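Local coordinates for PKS (Streptomyces albus, PDB 4OQJ), which probably condenses acyl chains carried on acyl carrier proteins, as a ketosynthase domain in the biosynthesis of the antibiotic oxazolomycin, at residues I23-L28 with V263-L268; V278-K283 with V445-P450; P320-Y325 with P428-V433. All coordinates share one frame; numbering follows the deposited sequence.

Contact 1. Residues I23-L28 with V263-L268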
ATOM      1  N   ILE A  23      -9.344   2.549 -16.575  1.00 16.39           N
ATOM      2  CA  ILE A  23      -8.356   3.554 -16.189  1.00 14.80           C
ATOM      3  C   ILE A  23      -7.434   3.895 -17.354  1.00 14.83           C
ATOM      4  O   ILE A  23      -6.777   3.018 -17.904  1.00 16.30           O
ATOM      5  CB  ILE A  23      -7.467   3.075 -15.013  1.00 17.07           C
ATOM      6  CG1 ILE A  23      -8.293   2.702 -13.774  1.00 21.58           C
ATOM      7  CG2 ILE A  23      -6.433   4.127 -14.653  1.00 14.69           C
ATOM      8  CD1 ILE A  23      -9.094   3.809 -13.182  1.00 23.32           C
ATOM      9  N   ALA A  24      -7.358   5.172 -17.715  1.00 13.84           N
ATOM     10  CA  ALA A  24      -6.415   5.609 -18.736  1.00 13.75           C
ATOM     11  C   ALA A  24      -5.001   5.767 -18.189  1.00 14.05           C
ATOM     12  O   ALA A  24      -4.805   6.261 -17.078  1.00 15.83           O
ATOM     13  CB  ALA A  24      -6.867   6.919 -19.342  1.00 17.24           C
ATOM     14  N   VAL A  25      -4.017   5.339 -18.973  1.00 12.23           N
ATOM     15  CA  VAL A  25      -2.635   5.734 -18.754  1.00 11.48           C
ATOM     16  C   VAL A  25      -2.402   7.011 -19.543  1.00 14.42           C
ATOM     17  O   VAL A  25      -2.396   6.970 -20.773  1.00 17.16           O
ATOM     18  CB  VAL A  25      -1.657   4.657 -19.208  1.00 14.47           C
ATOM     19  CG1 VAL A  25      -0.231   5.094 -18.957  1.00 13.41           C
ATOM     20  CG2 VAL A  25      -1.957   3.342 -18.488  1.00 14.08           C
ATOM     21  N   ILE A  26      -2.233   8.143 -18.859  1.00 14.06           N
ATOM     22  CA  ILE A  26      -2.163   9.422 -19.562  1.00 15.20           C
ATOM     23  C   ILE A  26      -0.762   9.978 -19.627  1.00 13.64           C
ATOM     24  O   ILE A  26      -0.534  11.002 -20.258  1.00 13.62           O
ATOM     25  CB  ILE A  26      -3.071  10.473 -18.933  1.00 15.31           C
ATOM     26  CG1 ILE A  26      -2.677  10.754 -17.477  1.00 13.66           C
ATOM     27  CG2 ILE A  26      -4.535  10.038 -19.047  1.00 16.26           C
ATOM     28  CD1 ILE A  26      -3.402  11.969 -16.909  1.00 18.57           C
ATOM     29  N   GLY A  27       0.181   9.304 -18.990  1.00 13.85           N
ATOM     30  CA  GLY A  27       1.573   9.696 -19.072  1.00 16.51           C
ATOM     31  C   GLY A  27       2.433   8.580 -18.515  1.00 16.14           C
ATOM     32  O   GLY A  27       1.920   7.681 -17.856  1.00 14.14           O
ATOM     33  N   LEU A  28       3.730   8.622 -18.794  1.00 15.20           N
ATOM     34  CA  LEU A  28       4.636   7.605 -18.279  1.00 16.56           C
ATOM     35  C   LEU A  28       6.060   8.037 -18.506  1.00 14.20           C
ATOM     36  O   LEU A  28       6.323   8.943 -19.289  1.00 17.57           O
ATOM     37  CB  LEU A  28       4.379   6.234 -18.920  1.00 21.03           C
ATOM     38  CG  LEU A  28       4.449   6.067 -20.446  1.00 26.63           C
ATOM     39  CD1 LEU A  28       5.872   6.025 -20.947  1.00 35.84           C
ATOM     40  CD2 LEU A  28       3.728   4.788 -20.847  1.00 26.26           C
ATOM     41  N   VAL A 263       3.983   5.460 -14.136  1.00 10.22           N
ATOM     42  CA  VAL A 263       2.850   5.779 -14.973  1.00 10.39           C
ATOM     43  C   VAL A 263       1.926   6.732 -14.235  1.00 10.07           C
ATOM     44  O   VAL A 263       1.884   6.742 -13.002  1.00 11.06           O
ATOM     45  CB  VAL A 263       2.073   4.511 -15.396  1.00 12.13           C
ATOM     46  CG1 VAL A 263       2.969   3.602 -16.219  1.00 14.88           C
ATOM     47  CG2 VAL A 263       1.517   3.765 -14.162  1.00 10.80           C
ATOM     48  N   VAL A 264       1.199   7.533 -15.010  1.00  9.14           N
ATOM     49  CA  VAL A 264       0.194   8.461 -14.493  1.00  9.72           C
ATOM     50  C   VAL A 264      -1.175   7.943 -14.928  1.00 10.79           C
ATOM     51  O   VAL A 264      -1.399   7.717 -16.118  1.00 11.35           O
ATOM     52  CB  VAL A 264       0.425   9.883 -15.027  1.00 11.92           C
ATOM     53  CG1 VAL A 264      -0.630  10.867 -14.502  1.00  9.33           C
ATOM     54  CG2 VAL A 264       1.823  10.361 -14.685  1.00 13.53           C
ATOM     55  N   LEU A 265      -2.069   7.741 -13.962  1.00  9.70           N
ATOM     56  CA  LEU A 265      -3.348   7.076 -14.173  1.00 12.50           C
ATOM     57  C   LEU A 265      -4.499   8.026 -13.867  1.00 14.76           C
ATOM     58  O   LEU A 265      -4.390   8.873 -12.980  1.00 13.14           O
ATOM     59  CB  LEU A 265      -3.445   5.830 -13.286  1.00 14.05           C
ATOM     60  CG  LEU A 265      -2.268   4.855 -13.444  1.00 14.72           C
ATOM     61  CD1 LEU A 265      -2.363   3.711 -12.450  1.00 16.84           C
ATOM     62  CD2 LEU A 265      -2.199   4.313 -14.862  1.00 13.88           C
ATOM     63  N   LYS A 266      -5.595   7.864 -14.607  1.00 12.13           N
ATOM     64  CA  LYS A 266      -6.792   8.688 -14.482  1.00 13.15           C
ATOM     65  C   LYS A 266      -7.969   7.888 -15.019  1.00 16.82           C
ATOM     66  O   LYS A 266      -7.794   7.099 -15.943  1.00 17.64           O
ATOM     67  CB  LYS A 266      -6.628   9.987 -15.279  1.00 15.37           C
ATOM     68  CG  LYS A 266      -7.808  10.956 -15.173  1.00 18.77           C
ATOM     69  CD  LYS A 266      -7.670  12.112 -16.173  1.00 23.39           C
ATOM     70  CE  LYS A 266      -7.582  13.451 -15.500  1.00 23.98           C
ATOM     71  NZ  LYS A 266      -7.564  14.607 -16.459  1.00 22.20           N
ATOM     72  N   ARG A 267      -9.161   8.071 -14.468  1.00 15.46           N
ATOM     73  CA  ARG A 267     -10.319   7.376 -15.021  1.00 19.33           C
ATOM     74  C   ARG A 267     -10.382   7.667 -16.497  1.00 20.33           C
ATOM     75  O   ARG A 267     -10.151   8.796 -16.907  1.00 19.30           O
ATOM     76  CB  ARG A 267     -11.623   7.822 -14.390  1.00 22.93           C
ATOM     77  CG  ARG A 267     -11.820   7.447 -12.960  1.00 32.35           C
ATOM     78  CD  ARG A 267     -13.232   7.807 -12.590  1.00 43.40           C
ATOM     79  NE  ARG A 267     -13.499   7.640 -11.172  1.00 49.51           N
ATOM     80  CZ  ARG A 267     -14.316   6.725 -10.659  1.00 58.27           C
ATOM     81  NH1 ARG A 267     -14.971   5.859 -11.441  1.00 53.22           N
ATOM     82  NH2 ARG A 267     -14.482   6.679  -9.344  1.00 66.66           N
ATOM     83  N   LEU A 268     -10.693   6.660 -17.295  1.00 19.54           N
ATOM     84  CA  LEU A 268     -10.717   6.855 -18.744  1.00 20.93           C
ATOM     85  C   LEU A 268     -11.735   7.903 -19.147  1.00 19.59           C
ATOM     86  O   LEU A 268     -11.449   8.743 -20.002  1.00 18.35           O
ATOM     87  CB  LEU A 268     -11.021   5.547 -19.468  1.00 22.45           C
ATOM     88  CG  LEU A 268     -11.166   5.671 -20.985  1.00 22.03           C
ATOM     89  CD1 LEU A 268      -9.913   6.259 -21.607  1.00 21.13           C
ATOM     90  CD2 LEU A 268     -11.492   4.298 -21.612  1.00 24.47           C
TER
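With CG1 of Ile26 lodged between its backbone N and carbonyl carbon (chi1 61°), and CG1 of Val264 turned anti to its own N (chi1 179°), the two branches meet at an oblique crossing, 3.6 Å from Ile26 CG1 to Val264 CG1. The strands are antiparallel neighbours in the thiolase fold: 23-31 and 259-267 are the first and fifth strands of the N-terminal half, whose sheet order is 3-2-4-5-1. Ile26 CD1 also touches the first methylene of Lys266, 4.1 Å from Lys266 CB; the amine of Lys266 runs on to salt bridges with Asp274 and Asp276. Helix 268-274 covers this side, where Ala271 meets Ala24, Ile26 and Lys266. On the other side of the sheet Val25 and Leu265 lie alongside each other and point the same way, Val25 CG2 touching Leu265 CD2 at 3.8 Å. Ile23 crosses Leu265 at about a right angle, its CG2 reaching Leu265 CB at 3.7 Å, and helix 195-209 packs on both Ile23 and Leu265. Ala24 and Lys266 form a hydrogen-bonded pair, Ala24 N giving a short but bent bond of 2.7 Å to Lys266 O and Lys266 N returning one to Ala24 O. Beyond Val25 the register slips by a beta bulge: Ile26 and Gly27 together face Val264, the backbone of Ile26 leaving the extended range. Ile26 N donates to Val264 O, while Gly27 N, although buried, has no partner. Val264 N bonds to Gly27 O at 2.9 Å, approaching from well above the carbonyl plane, 48° out of it.

Contact 2. Residues V278-K283 with V445-P450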
ATOM      1  N   VAL A 278      -4.332   9.440 -24.240  1.00 21.66           N
ATOM      2  CA  VAL A 278      -4.465   8.104 -23.637  1.00 18.99           C
ATOM      3  C   VAL A 278      -3.467   7.165 -24.321  1.00 19.67           C
ATOM      4  O   VAL A 278      -3.538   6.936 -25.527  1.00 19.40           O
ATOM      5  CB  VAL A 278      -5.907   7.572 -23.767  1.00 19.32           C
ATOM      6  CG1 VAL A 278      -6.057   6.201 -23.115  1.00 16.62           C
ATOM      7  CG2 VAL A 278      -6.892   8.559 -23.138  1.00 21.87           C
ATOM      8  N   HIS A 279      -2.502   6.674 -23.562  1.00 16.23           N
ATOM      9  CA  HIS A 279      -1.466   5.791 -24.100  1.00 18.33           C
ATOM     10  C   HIS A 279      -1.952   4.337 -24.147  1.00 19.97           C
ATOM     11  O   HIS A 279      -1.559   3.555 -25.017  1.00 20.04           O
ATOM     12  CB  HIS A 279      -0.195   5.900 -23.259  1.00 16.27           C
ATOM     13  CG  HIS A 279       0.487   7.226 -23.371  1.00 18.52           C
ATOM     14  ND1 HIS A 279       0.008   8.361 -22.757  1.00 23.90           N
ATOM     15  CD2 HIS A 279       1.592   7.602 -24.057  1.00 24.34           C
ATOM     16  CE1 HIS A 279       0.800   9.381 -23.047  1.00 23.56           C
ATOM     17  NE2 HIS A 279       1.771   8.945 -23.822  1.00 28.34           N
ATOM     18  N   ALA A 280      -2.815   3.993 -23.204  1.00 18.66           N
ATOM     19  CA  ALA A 280      -3.392   2.652 -23.131  1.00 19.62           C
ATOM     20  C   ALA A 280      -4.475   2.674 -22.062  1.00 17.00           C
ATOM     21  O   ALA A 280      -4.564   3.649 -21.307  1.00 17.32           O
ATOM     22  CB  ALA A 280      -2.321   1.621 -22.807  1.00 21.73           C
ATOM     23  N   VAL A 281      -5.275   1.611 -21.977  1.00 14.40           N
ATOM     24  CA  VAL A 281      -6.346   1.513 -20.985  1.00 14.25           C
ATOM     25  C   VAL A 281      -6.146   0.270 -20.107  1.00 15.01           C
ATOM     26  O   VAL A 281      -5.986  -0.829 -20.601  1.00 17.01           O
ATOM     27  CB  VAL A 281      -7.732   1.454 -21.647  1.00 16.95           C
ATOM     28  CG1 VAL A 281      -8.836   1.369 -20.604  1.00 15.31           C
ATOM     29  CG2 VAL A 281      -7.941   2.659 -22.560  1.00 20.99           C
ATOM     30  N   ILE A 282      -6.121   0.474 -18.800  1.00 12.99           N
ATOM     31  CA  ILE A 282      -6.105  -0.618 -17.835  1.00 13.52           C
ATOM     32  C   ILE A 282      -7.551  -1.019 -17.581  1.00 16.29           C
ATOM     33  O   ILE A 282      -8.371  -0.207 -17.130  1.00 17.95           O
ATOM     34  CB  ILE A 282      -5.396  -0.201 -16.548  1.00 15.32           C
ATOM     35  CG1 ILE A 282      -3.920   0.069 -16.852  1.00 17.77           C
ATOM     36  CG2 ILE A 282      -5.527  -1.286 -15.475  1.00 12.85           C
ATOM     37  CD1 ILE A 282      -3.170   0.713 -15.721  1.00 23.72           C
ATOM     38  N   LYS A 283      -7.866  -2.257 -17.946  1.00 16.52           N
ATOM     39  CA  LYS A 283      -9.221  -2.787 -17.873  1.00 18.62           C
ATOM     40  C   LYS A 283      -9.477  -3.404 -16.516  1.00 18.50           C
ATOM     41  O   LYS A 283     -10.616  -3.451 -16.041  1.00 17.71           O
ATOM     42  CB  LYS A 283      -9.439  -3.839 -18.964  1.00 19.04           C
ATOM     43  CG  LYS A 283      -9.106  -3.374 -20.377  1.00 23.79           C
ATOM     44  CD  LYS A 283     -10.183  -2.476 -20.947  1.00 27.07           C
ATOM     45  CE  LYS A 283     -11.468  -3.241 -21.270  1.00 35.54           C
ATOM     46  NZ  LYS A 283     -12.547  -2.307 -21.700  1.00 43.17           N
ATOM     47  N   VAL A 445      -2.189  -7.535 -14.625  1.00 10.12           N
ATOM     48  CA  VAL A 445      -2.868  -6.340 -15.110  1.00 10.83           C
ATOM     49  C   VAL A 445      -3.319  -6.563 -16.561  1.00 13.23           C
ATOM     50  O   VAL A 445      -2.557  -7.091 -17.392  1.00 13.43           O
ATOM     51  CB  VAL A 445      -1.935  -5.127 -15.013  1.00 12.13           C
ATOM     52  CG1 VAL A 445      -2.536  -3.880 -15.666  1.00 17.06           C
ATOM     53  CG2 VAL A 445      -1.596  -4.872 -13.567  1.00 11.85           C
ATOM     54  N   ILE A 446      -4.560  -6.182 -16.860  1.00 12.48           N
ATOM     55  CA  ILE A 446      -5.099  -6.301 -18.210  1.00 13.78           C
ATOM     56  C   ILE A 446      -5.067  -4.927 -18.840  1.00 14.54           C
ATOM     57  O   ILE A 446      -5.610  -3.963 -18.284  1.00 14.85           O
ATOM     58  CB  ILE A 446      -6.542  -6.827 -18.233  1.00 18.62           C
ATOM     59  CG1 ILE A 446      -6.643  -8.187 -17.512  1.00 21.43           C
ATOM     60  CG2 ILE A 446      -7.063  -6.905 -19.679  1.00 20.14           C
ATOM     61  CD1 ILE A 446      -5.782  -9.282 -18.091  1.00 22.12           C
ATOM     62  N   VAL A 447      -4.431  -4.846 -19.998  1.00 13.69           N
ATOM     63  CA  VAL A 447      -4.230  -3.575 -20.695  1.00 17.12           C
ATOM     64  C   VAL A 447      -4.800  -3.676 -22.108  1.00 19.91           C
ATOM     65  O   VAL A 447      -4.613  -4.691 -22.781  1.00 19.90           O
ATOM     66  CB  VAL A 447      -2.729  -3.188 -20.786  1.00 21.38           C
ATOM     67  CG1 VAL A 447      -2.588  -1.773 -21.275  1.00 21.93           C
ATOM     68  CG2 VAL A 447      -2.039  -3.332 -19.438  1.00 26.01           C
ATOM     69  N   GLU A 448      -5.489  -2.619 -22.542  1.00 16.24           N
ATOM     70  CA  GLU A 448      -6.062  -2.534 -23.882  1.00 17.64           C
ATOM     71  C   GLU A 448      -5.496  -1.331 -24.652  1.00 21.08           C
ATOM     72  O   GLU A 448      -5.072  -0.312 -24.069  1.00 17.14           O
ATOM     73  CB  GLU A 448      -7.587  -2.444 -23.783  1.00 17.87           C
ATOM     74  CG  GLU A 448      -8.330  -2.514 -25.103  1.00 23.71           C
ATOM     75  CD  GLU A 448      -9.839  -2.611 -24.913  1.00 28.51           C
ATOM     76  OE1 GLU A 448     -10.340  -3.706 -24.569  1.00 28.63           O
ATOM     77  OE2 GLU A 448     -10.529  -1.585 -25.086  1.00 32.40           O
ATOM     78  N   GLU A 449      -5.478  -1.444 -25.972  1.00 20.68           N
ATOM     79  CA  GLU A 449      -5.000  -0.350 -26.791  1.00 19.88           C
ATOM     80  C   GLU A 449      -5.933   0.843 -26.586  1.00 19.06           C
ATOM     81  O   GLU A 449      -7.099   0.674 -26.228  1.00 19.31           O
ATOM     82  CB  GLU A 449      -4.931  -0.756 -28.258  1.00 21.53           C
ATOM     83  CG  GLU A 449      -6.284  -1.063 -28.888  1.00 25.65           C
ATOM     84  CD  GLU A 449      -6.156  -1.321 -30.380  1.00 29.55           C
ATOM     85  OE1 GLU A 449      -5.603  -0.438 -31.069  1.00 30.53           O
ATOM     86  OE2 GLU A 449      -6.587  -2.397 -30.857  1.00 28.85           O
ATOM     87  N   PRO A 450      -5.410   2.056 -26.770  1.00 19.42           N
ATOM     88  CA  PRO A 450      -6.257   3.216 -26.511  1.00 23.26           C
ATOM     89  C   PRO A 450      -7.328   3.385 -27.584  1.00 25.10           C
ATOM     90  O   PRO A 450      -7.168   2.874 -28.698  1.00 23.65           O
ATOM     91  CB  PRO A 450      -5.264   4.378 -26.523  1.00 24.82           C
ATOM     92  CG  PRO A 450      -4.190   3.934 -27.452  1.00 27.00           C
ATOM     93  CD  PRO A 450      -4.080   2.435 -27.276  1.00 22.24           C
TER
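Lys283 folds its methylene chain over the base of Glu448, crossing it with CG and CD each 3.8 Å from Glu448 CB. Bends at chi2 (-77°) and chi3 (-71°) keep the lysine close to the neighbouring strand, and Lys283 CE comes within 3.5 Å of Glu448 OE1. The charges meet in a long salt bridge, Lys283 NZ to Glu448 OE1 at 3.9 Å; each also has another partner, Asp22 for Lys283 and Arg430 for Glu448. Beneath this pair the antiparallel backbones are gripped by reciprocal bonds between Val281 and Glu448, 2.7 Å from Glu448 N to Val281 O, and by Lys283 N donating to Ile446 O. On the face carrying Ile282 and Val447, Val447 CG1 also meets Ala280 CB at 3.7 Å. Where the regular pairing ends, the Pro450 ring slides past Val278, its CB pressed to 3.2 Å from Val278 O; the nearby His279 O is buried without a polar partner. In the C-terminal half of the thiolase fold these are the first and fifth strands. Helix 376-390 lies on His279 and Val447, helix 302-316 covers Ile446 and Lys283, and strands 23-31 and 430-436 flank the pair.

Contact 3. Residues P320-Y325 with P428-V433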
ATOM      1  N   PRO A 320     -10.470 -14.759 -21.948  1.00 24.25           N
ATOM      2  CA  PRO A 320      -9.084 -15.125 -22.258  1.00 22.73           C
ATOM      3  C   PRO A 320      -8.818 -15.237 -23.758  1.00 24.00           C
ATOM      4  O   PRO A 320      -7.683 -15.000 -24.199  1.00 23.31           O
ATOM      5  CB  PRO A 320      -8.911 -16.488 -21.563  1.00 23.20           C
ATOM      6  CG  PRO A 320     -10.310 -17.010 -21.357  1.00 25.53           C
ATOM      7  CD  PRO A 320     -11.143 -15.786 -21.128  1.00 24.12           C
ATOM      8  N   GLU A 321      -9.847 -15.587 -24.530  1.00 24.02           N
ATOM      9  CA  GLU A 321      -9.693 -15.747 -25.968  1.00 25.23           C
ATOM     10  C   GLU A 321      -9.499 -14.394 -26.670  1.00 25.05           C
ATOM     11  O   GLU A 321      -9.146 -14.363 -27.840  1.00 26.55           O
ATOM     12  CB  GLU A 321     -10.899 -16.506 -26.568  1.00 29.51           C
ATOM     13  CG  GLU A 321     -12.198 -15.704 -26.762  1.00 29.61           C
ATOM     14  CD  GLU A 321     -12.952 -15.389 -25.474  1.00 33.90           C
ATOM     15  OE1 GLU A 321     -12.530 -15.830 -24.386  1.00 35.84           O
ATOM     16  OE2 GLU A 321     -13.985 -14.689 -25.558  1.00 37.52           O
ATOM     17  N   THR A 322      -9.716 -13.280 -25.964  1.00 24.16           N
ATOM     18  CA  THR A 322      -9.553 -11.947 -26.562  1.00 25.43           C
ATOM     19  C   THR A 322      -8.197 -11.310 -26.246  1.00 26.06           C
ATOM     20  O   THR A 322      -7.899 -10.201 -26.699  1.00 29.25           O
ATOM     21  CB  THR A 322     -10.660 -10.976 -26.096  1.00 27.57           C
ATOM     22  OG1 THR A 322     -10.458 -10.632 -24.719  1.00 25.52           O
ATOM     23  CG2 THR A 322     -12.042 -11.598 -26.284  1.00 28.95           C
ATOM     24  N   VAL A 323      -7.384 -12.014 -25.471  1.00 22.75           N
ATOM     25  CA  VAL A 323      -6.040 -11.562 -25.123  1.00 21.29           C
ATOM     26  C   VAL A 323      -5.061 -12.116 -26.152  1.00 24.02           C
ATOM     27  O   VAL A 323      -5.060 -13.326 -26.385  1.00 22.53           O
ATOM     28  CB  VAL A 323      -5.662 -12.024 -23.684  1.00 20.22           C
ATOM     29  CG1 VAL A 323      -4.237 -11.655 -23.343  1.00 18.01           C
ATOM     30  CG2 VAL A 323      -6.629 -11.417 -22.659  1.00 18.85           C
ATOM     31  N   SER A 324      -4.243 -11.252 -26.771  1.00 21.10           N
ATOM     32  CA  SER A 324      -3.367 -11.673 -27.881  1.00 22.05           C
ATOM     33  C   SER A 324      -1.879 -11.482 -27.603  1.00 21.09           C
ATOM     34  O   SER A 324      -1.042 -11.829 -28.444  1.00 21.81           O
ATOM     35  CB  SER A 324      -3.732 -10.926 -29.182  1.00 23.37           C
ATOM     36  OG  SER A 324      -3.825  -9.526 -28.975  1.00 23.89           O
ATOM     37  N   TYR A 325      -1.554 -10.927 -26.439  1.00 19.57           N
ATOM     38  CA  TYR A 325      -0.169 -10.862 -25.957  1.00 18.61           C
ATOM     39  C   TYR A 325      -0.133 -10.981 -24.423  1.00 17.31           C
ATOM     40  O   TYR A 325      -0.930 -10.358 -23.727  1.00 16.58           O
ATOM     41  CB  TYR A 325       0.536  -9.550 -26.389  1.00 24.19           C
ATOM     42  CG  TYR A 325       1.941  -9.514 -25.854  1.00 21.82           C
ATOM     43  CD1 TYR A 325       2.924 -10.317 -26.412  1.00 21.11           C
ATOM     44  CD2 TYR A 325       2.279  -8.727 -24.761  1.00 20.73           C
ATOM     45  CE1 TYR A 325       4.197 -10.347 -25.904  1.00 22.38           C
ATOM     46  CE2 TYR A 325       3.563  -8.741 -24.249  1.00 17.14           C
ATOM     47  CZ  TYR A 325       4.515  -9.559 -24.825  1.00 19.22           C
ATOM     48  OH  TYR A 325       5.800  -9.615 -24.321  1.00 18.44           O
ATOM     49  N   PRO A 428     -10.736  -4.854 -29.550  1.00 28.23           N
ATOM     50  CA  PRO A 428      -9.498  -4.073 -29.482  1.00 28.87           C
ATOM     51  C   PRO A 428      -8.362  -4.939 -28.960  1.00 26.37           C
ATOM     52  O   PRO A 428      -8.618  -5.906 -28.238  1.00 24.50           O
ATOM     53  CB  PRO A 428      -9.837  -2.946 -28.502  1.00 29.72           C
ATOM     54  CG  PRO A 428     -11.302  -2.790 -28.602  1.00 35.33           C
ATOM     55  CD  PRO A 428     -11.845  -4.179 -28.859  1.00 32.31           C
ATOM     56  N   ARG A 429      -7.129  -4.608 -29.323  1.00 24.73           N
ATOM     57  CA  ARG A 429      -5.989  -5.385 -28.878  1.00 24.89           C
ATOM     58  C   ARG A 429      -5.871  -5.371 -27.351  1.00 23.03           C
ATOM     59  O   ARG A 429      -5.910  -4.316 -26.728  1.00 21.92           O
ATOM     60  CB  ARG A 429      -4.719  -4.849 -29.517  1.00 23.23           C
ATOM     61  CG  ARG A 429      -4.725  -4.956 -31.048  1.00 24.39           C
ATOM     62  CD  ARG A 429      -3.688  -4.043 -31.639  1.00 24.81           C
ATOM     63  NE  ARG A 429      -3.588  -4.177 -33.091  1.00 27.43           N
ATOM     64  CZ  ARG A 429      -4.415  -3.599 -33.956  1.00 30.32           C
ATOM     65  NH1 ARG A 429      -5.427  -2.852 -33.525  1.00 29.33           N
ATOM     66  NH2 ARG A 429      -4.228  -3.768 -35.262  1.00 30.29           N
ATOM     67  N   ARG A 430      -5.726  -6.554 -26.756  1.00 21.16           N
ATOM     68  CA  ARG A 430      -5.619  -6.675 -25.311  1.00 18.97           C
ATOM     69  C   ARG A 430      -4.424  -7.526 -24.924  1.00 19.28           C
ATOM     70  O   ARG A 430      -4.100  -8.520 -25.599  1.00 18.95           O
ATOM     71  CB  ARG A 430      -6.887  -7.283 -24.724  1.00 20.96           C
ATOM     72  CG  ARG A 430      -8.104  -6.403 -24.837  1.00 23.80           C
ATOM     73  CD  ARG A 430      -9.375  -7.201 -24.612  1.00 25.49           C
ATOM     74  NE  ARG A 430     -10.544  -6.336 -24.690  1.00 24.58           N
ATOM     75  CZ  ARG A 430     -11.796  -6.763 -24.751  1.00 27.57           C
ATOM     76  NH1 ARG A 430     -12.071  -8.065 -24.751  1.00 26.18           N
ATOM     77  NH2 ARG A 430     -12.777  -5.876 -24.817  1.00 30.83           N
ATOM     78  N   ALA A 431      -3.794  -7.135 -23.820  1.00 16.71           N
ATOM     79  CA  ALA A 431      -2.648  -7.837 -23.286  1.00 15.93           C
ATOM     80  C   ALA A 431      -2.788  -8.090 -21.797  1.00 16.43           C
ATOM     81  O   ALA A 431      -3.534  -7.391 -21.092  1.00 14.45           O
ATOM     82  CB  ALA A 431      -1.372  -7.043 -23.551  1.00 15.98           C
ATOM     83  N   GLY A 432      -2.047  -9.089 -21.326  1.00 14.44           N
ATOM     84  CA  GLY A 432      -1.847  -9.286 -19.904  1.00 15.20           C
ATOM     85  C   GLY A 432      -0.403  -9.008 -19.509  1.00 13.71           C
ATOM     86  O   GLY A 432       0.529  -9.237 -20.287  1.00 15.41           O
ATOM     87  N   VAL A 433      -0.224  -8.518 -18.293  1.00 12.07           N
ATOM     88  CA  VAL A 433       1.091  -8.271 -17.738  1.00 11.63           C
ATOM     89  C   VAL A 433       1.181  -8.895 -16.353  1.00 11.81           C
ATOM     90  O   VAL A 433       0.408  -8.530 -15.456  1.00 13.84           O
ATOM     91  CB  VAL A 433       1.379  -6.770 -17.628  1.00 12.31           C
ATOM     92  CG1 VAL A 433       2.816  -6.541 -17.184  1.00 11.70           C
ATOM     93  CG2 VAL A 433       1.090  -6.076 -18.934  1.00 12.53           C
TER
HETATM   94  O   HOH W   1      -6.172  -8.863 -28.370  1.00 18.98           O
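Thr322 and Arg430 meet obliquely, the hydroxyl of the threonine set at the rim of the guanidinium and only 2° out of its plane. The arginine reaches across as an extended chain from CG to NE, and its NH1 donates to Thr322 OG1 over 3.0 Å. Thr322 OG1 stands between its backbone N and carbonyl carbon (chi1 71°), from where it also hydrogen-bonds the carbonyl of Gly319. The guanidinium is held at a second point by a salt bridge from NE to Glu448, which should restrict its rotation. One water ties the turn to the strand: it donates to Thr322 O at 2.8 Å, accepts from Arg430 N at 2.9 Å and makes an unusually short contact with Ser324 OG, a hydroxyl that Trp422 NE1 also reaches. Arg430 O takes a nearly straight bond from Ser324 N, 3.0 Å long. Further on, Tyr325 extends its ring anti to its backbone N, and Ala431 CB rests near the ring plane at the edge, 4.2 Å from Tyr325 CD2. Tyr325 O accepts from Gly432 N at 2.9 Å and, alongside this bond, Ala431 CA lies 3.1 Å from Tyr325 O in a bent CA-H...O contact. The ring's hydroxyl goes on to Glu327 and Lys383. Here the 3-10 turn after helix 302-316 leads into strand 325-327, which runs parallel to strand 430-436, as the second and fourth strands do in a thiolase half. Helices 302-316 and 336-348 enclose Val323 on one side, while helix 376-390 packs on Tyr325 and Ala431; strands 360-363 and 441-448 continue the sheet to either side.

All three contacts belong to one mixed sheet of the ketosynthase. Contacts 1 and 2, with centres about 9 Å apart, join where strands 23-31 and 280-289 pair, which unites the two halves in one sheet; each couples the first and fifth strands of its own half, consistent with the internal duplication of the thiolase fold. Contact 3 lies about 10 Å from contact 2 and about 19 Å from contact 1, centre to centre, toward the other end of the C-terminal half. Strands 441-448 and 430-436, neighbours in sheet and sequence, link it to contact 2. Along the chain contact 1 closes first, and contact 3 is nested within the loop closed by contact 2.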